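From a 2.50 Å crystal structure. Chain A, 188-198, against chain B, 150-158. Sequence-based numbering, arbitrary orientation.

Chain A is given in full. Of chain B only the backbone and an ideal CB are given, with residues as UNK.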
# COMPACT_ATOMS: atom_id res chain seq x y z
N GLY A 188 -17.77 -15.50 3.33
CA GLY A 188 -18.75 -16.00 2.36
C GLY A 188 -20.16 -15.98 2.95
O GLY A 188 -20.39 -15.31 3.96
N PRO A 189 -21.14 -16.69 2.35
CA PRO A 189 -20.92 -17.58 1.20
C PRO A 189 -20.92 -16.94 -0.20
O PRO A 189 -20.63 -17.64 -1.14
CB PRO A 189 -22.17 -18.46 1.25
CG PRO A 189 -23.24 -17.52 1.73
CD PRO A 189 -22.55 -16.69 2.79
N SER A 190 -21.30 -15.67 -0.33
CA SER A 190 -21.13 -14.91 -1.60
C SER A 190 -19.65 -14.88 -1.88
O SER A 190 -18.89 -14.77 -0.92
CB SER A 190 -21.69 -13.52 -1.52
OG SER A 190 -21.10 -12.80 -0.45
N PHE A 191 -19.24 -15.02 -3.14
CA PHE A 191 -17.82 -14.87 -3.53
C PHE A 191 -17.45 -13.38 -3.36
O PHE A 191 -18.33 -12.54 -3.25
CB PHE A 191 -17.55 -15.45 -4.93
CG PHE A 191 -17.47 -16.95 -5.02
CD1 PHE A 191 -16.47 -17.66 -4.38
CD2 PHE A 191 -18.40 -17.68 -5.78
CE1 PHE A 191 -16.39 -19.05 -4.48
CE2 PHE A 191 -18.33 -19.06 -5.88
CZ PHE A 191 -17.33 -19.74 -5.22
N ALA A 192 -16.15 -13.09 -3.30
CA ALA A 192 -15.60 -11.73 -3.13
C ALA A 192 -15.97 -10.88 -4.35
O ALA A 192 -15.98 -11.43 -5.45
CB ALA A 192 -14.11 -11.84 -2.97
N SER A 193 -16.27 -9.59 -4.14
CA SER A 193 -16.31 -8.55 -5.20
C SER A 193 -14.89 -8.41 -5.77
O SER A 193 -13.92 -8.85 -5.10
CB SER A 193 -16.79 -7.23 -4.70
OG SER A 193 -15.75 -6.54 -4.00
N ARG A 194 -14.78 -7.78 -6.94
CA ARG A 194 -13.48 -7.41 -7.54
C ARG A 194 -12.67 -6.64 -6.50
O ARG A 194 -11.52 -7.06 -6.22
CB ARG A 194 -13.71 -6.64 -8.84
CG ARG A 194 -14.26 -7.48 -9.98
CD ARG A 194 -14.11 -6.76 -11.30
NE ARG A 194 -14.84 -7.37 -12.40
CZ ARG A 194 -14.40 -8.37 -13.16
NH1 ARG A 194 -13.21 -8.91 -12.96
NH2 ARG A 194 -15.17 -8.83 -14.13
N ALA A 195 -13.25 -5.61 -5.88
CA ALA A 195 -12.57 -4.70 -4.94
C ALA A 195 -12.15 -5.47 -3.69
O ALA A 195 -11.04 -5.19 -3.18
CB ALA A 195 -13.47 -3.55 -4.60
N GLU A 196 -12.97 -6.41 -3.22
CA GLU A 196 -12.61 -7.29 -2.08
C GLU A 196 -11.43 -8.18 -2.48
O GLU A 196 -10.50 -8.32 -1.65
CB GLU A 196 -13.80 -8.13 -1.62
CG GLU A 196 -14.78 -7.36 -0.76
CD GLU A 196 -16.16 -8.02 -0.64
OE1 GLU A 196 -16.48 -8.85 -1.54
OE2 GLU A 196 -16.89 -7.73 0.35
N LEU A 197 -11.41 -8.75 -3.69
CA LEU A 197 -10.26 -9.60 -4.10
C LEU A 197 -9.00 -8.73 -4.10
O LEU A 197 -7.96 -9.18 -3.54
CB LEU A 197 -10.48 -10.21 -5.48
CG LEU A 197 -11.53 -11.32 -5.59
CD1 LEU A 197 -11.65 -11.76 -7.05
CD2 LEU A 197 -11.19 -12.51 -4.69
N ARG A 198 -9.09 -7.52 -4.68
CA ARG A 198 -7.95 -6.58 -4.77
C ARG A 198 -7.49 -6.27 -3.35
O ARG A 198 -6.29 -6.36 -3.09
CB ARG A 198 -8.30 -5.30 -5.52
CG ARG A 198 -7.06 -4.54 -5.98
CD ARG A 198 -7.37 -3.26 -6.74
NE ARG A 198 -6.22 -2.35 -6.75
CZ ARG A 198 -6.28 -1.02 -6.63
NH1 ARG A 198 -7.45 -0.41 -6.47
NH2 ARG A 198 -5.17 -0.31 -6.65
N UNK B 150 -28.39 -19.58 -5.64
CA UNK B 150 -27.39 -20.61 -5.34
C UNK B 150 -26.68 -20.44 -3.99
O UNK B 150 -26.84 -19.43 -3.35
CB UNK B 150 -26.34 -20.62 -6.45
N UNK B 151 -25.95 -21.45 -3.56
CA UNK B 151 -25.22 -21.45 -2.26
C UNK B 151 -24.13 -20.37 -2.28
O UNK B 151 -23.93 -19.73 -1.25
CB UNK B 151 -24.60 -22.82 -1.98
N UNK B 152 -23.46 -20.19 -3.42
CA UNK B 152 -22.26 -19.34 -3.60
C UNK B 152 -22.44 -18.39 -4.79
O UNK B 152 -21.83 -18.59 -5.83
CB UNK B 152 -21.02 -20.21 -3.81
N UNK B 153 -23.23 -17.30 -4.67
CA UNK B 153 -23.44 -16.39 -5.80
C UNK B 153 -22.16 -15.64 -6.17
O UNK B 153 -21.38 -15.31 -5.30
CB UNK B 153 -24.55 -15.39 -5.47
N UNK B 154 -21.97 -15.44 -7.47
CA UNK B 154 -20.83 -14.69 -8.08
C UNK B 154 -21.12 -13.20 -7.94
O UNK B 154 -22.19 -12.74 -8.34
CB UNK B 154 -20.63 -15.06 -9.55
N UNK B 155 -20.18 -12.46 -7.37
CA UNK B 155 -20.40 -11.04 -7.03
C UNK B 155 -19.63 -10.13 -7.99
O UNK B 155 -19.67 -8.93 -7.78
CB UNK B 155 -19.97 -10.76 -5.59
N UNK B 156 -19.02 -10.67 -9.05
CA UNK B 156 -18.46 -9.88 -10.18
C UNK B 156 -19.63 -9.26 -10.95
O UNK B 156 -20.66 -9.95 -11.18
CB UNK B 156 -17.60 -10.75 -11.10
N UNK B 157 -19.51 -8.00 -11.32
CA UNK B 157 -20.60 -7.29 -12.04
C UNK B 157 -21.83 -7.29 -11.13
O UNK B 157 -22.97 -7.51 -11.61
CB UNK B 157 -20.92 -7.95 -13.38
N UNK B 158 -21.60 -7.12 -9.83
CA UNK B 158 -22.64 -6.94 -8.81
C UNK B 158 -23.51 -5.76 -9.25
O UNK B 158 -24.75 -5.84 -9.22
CB UNK B 158 -22.04 -6.70 -7.42

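Position 150 lies at the end of the stretch, and its ideal CB has no chain A atom within 5.5 Å. With phi/psi of -74/169 many residues would fit, proline among them. The deposited residue is Pro B150, which makes no contact.

At position 151 CA-to-CB points sideways and again meets nothing within 5.5 Å, so a short side chain would leave chain A untouched; a long one could turn back toward the ring of Pro A189. The residue is Arg B151. Its t, p, m path brings NH2 to 3.5 Å from Pro A189 CG, while its backbone O sits 3.3 Å from Pro A189 CB.

Position 152 is closely flanked: its ideal CB is 3.6 Å from Phe A191 CE2 and 3.7 Å from Pro A189 O. The neighbourhood is a proline and an aromatic ring, so leucine, methionine or an aromatic residue would suit. It is Phe B152. Its ring lies obliquely to that of Phe A191, with centroids 5.9 Å apart and planes at 41°, and its CD1 is 3.3 Å from Pro A189 O, which lies at the ring edge. The backbone adds a CA-H...O contact, Phe B152 CA to Pro A189 O, 3.4 Å.

At position 153 the backbone does the main work: its O accepts from Phe A191 N at 3.1 Å and 169°, a nearly straight bond requiring no particular side chain. The ideal CB is 5.2 Å from Ser A190 CA, and phi of -67 admits proline as well as small or aliphatic residues. Pro B153 is found, its CG 4.3 Å from Ser A190 CB.

Position 154 directs CA-to-CB away from chain A, and its ideal CB is 5.1 Å from Phe A191 CD2; the choice is loosely constrained. The residue is Val B154, whose CA lies at the edge of the Phe A191 ring, 4.5 Å from CD2.

Position 155 points toward chain A, its ideal CB 3.4 Å from Phe A191 O and 4.1 Å from Ser A193 N. The p site is closed by Phe A191 O and Ala A192 O, while m and t remain, so an unbranched chain such as methionine or leucine, or a CB branched at those two sites, could suit. Met B155 takes three m rotamers: CG passes 3.1 Å from Phe A191 O and 3.8 Å from Ser A190 CB, and the end leads away.

Position 156 has its ideal CB 4.3 Å from Arg A194 NH2. Beyond it, the Arg A194 side chain and Leu A197 CD1 offer a surface for a flat or large apolar group. Phe B156 supplies one: Arg A194 CG lies over its face, 4.0 Å from the centroid and 12° off the normal, while Leu A197 CD1 meets the edge at CZ, 3.4 Å away.

Position 157 has phi/psi of 61/39, which favours glycine or asparagine, yet the nearby guanidinium invites an acid. Glu B157 is deposited, and its OE2 forms a salt bridge with Arg A194 NH2 at 3.0 Å.

Position 158 closes a type II turn from Met B155, and its ideal CB reaches nothing within 5.5 Å, so chain A sets little demand and a small residue serves as well as several others. It is Ala B158.

Chain B (150-158) PRFPVMFEA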
# COMPACT_ATOMS: atom_id res chain seq x y z
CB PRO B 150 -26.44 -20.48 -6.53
CG PRO B 150 -26.54 -19.00 -6.94
CD PRO B 150 -27.97 -18.60 -6.64
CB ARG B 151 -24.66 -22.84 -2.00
CG ARG B 151 -23.63 -22.90 -0.89
CD ARG B 151 -24.23 -22.89 0.50
NE ARG B 151 -24.69 -21.58 0.92
CZ ARG B 151 -25.13 -21.30 2.14
NH1 ARG B 151 -25.15 -22.24 3.06
NH2 ARG B 151 -25.55 -20.08 2.43
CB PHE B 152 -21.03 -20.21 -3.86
CG PHE B 152 -20.74 -21.27 -2.82
CD1 PHE B 152 -20.46 -20.92 -1.51
CD2 PHE B 152 -20.72 -22.61 -3.17
CE1 PHE B 152 -20.18 -21.89 -0.55
CE2 PHE B 152 -20.42 -23.58 -2.22
CZ PHE B 152 -20.13 -23.22 -0.91
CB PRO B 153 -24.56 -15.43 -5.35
CG PRO B 153 -24.64 -15.58 -3.84
CD PRO B 153 -23.98 -16.89 -3.47
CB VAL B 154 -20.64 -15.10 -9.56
CG1 VAL B 154 -19.48 -14.35 -10.19
CG2 VAL B 154 -20.46 -16.61 -9.72
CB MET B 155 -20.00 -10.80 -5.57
CG MET B 155 -20.97 -11.47 -4.58
SD MET B 155 -22.75 -11.15 -4.88
CE MET B 155 -22.72 -9.36 -4.95
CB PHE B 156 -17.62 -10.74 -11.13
CG PHE B 156 -16.22 -11.07 -10.66
CD1 PHE B 156 -15.85 -11.01 -9.32
CD2 PHE B 156 -15.25 -11.45 -11.59
CE1 PHE B 156 -14.56 -11.32 -8.91
CE2 PHE B 156 -13.95 -11.74 -11.18
CZ PHE B 156 -13.62 -11.69 -9.84
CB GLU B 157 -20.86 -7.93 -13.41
CG GLU B 157 -19.93 -7.45 -14.51
CD GLU B 157 -18.51 -7.96 -14.38
OE1 GLU B 157 -18.34 -9.19 -14.30
OE2 GLU B 157 -17.59 -7.12 -14.32
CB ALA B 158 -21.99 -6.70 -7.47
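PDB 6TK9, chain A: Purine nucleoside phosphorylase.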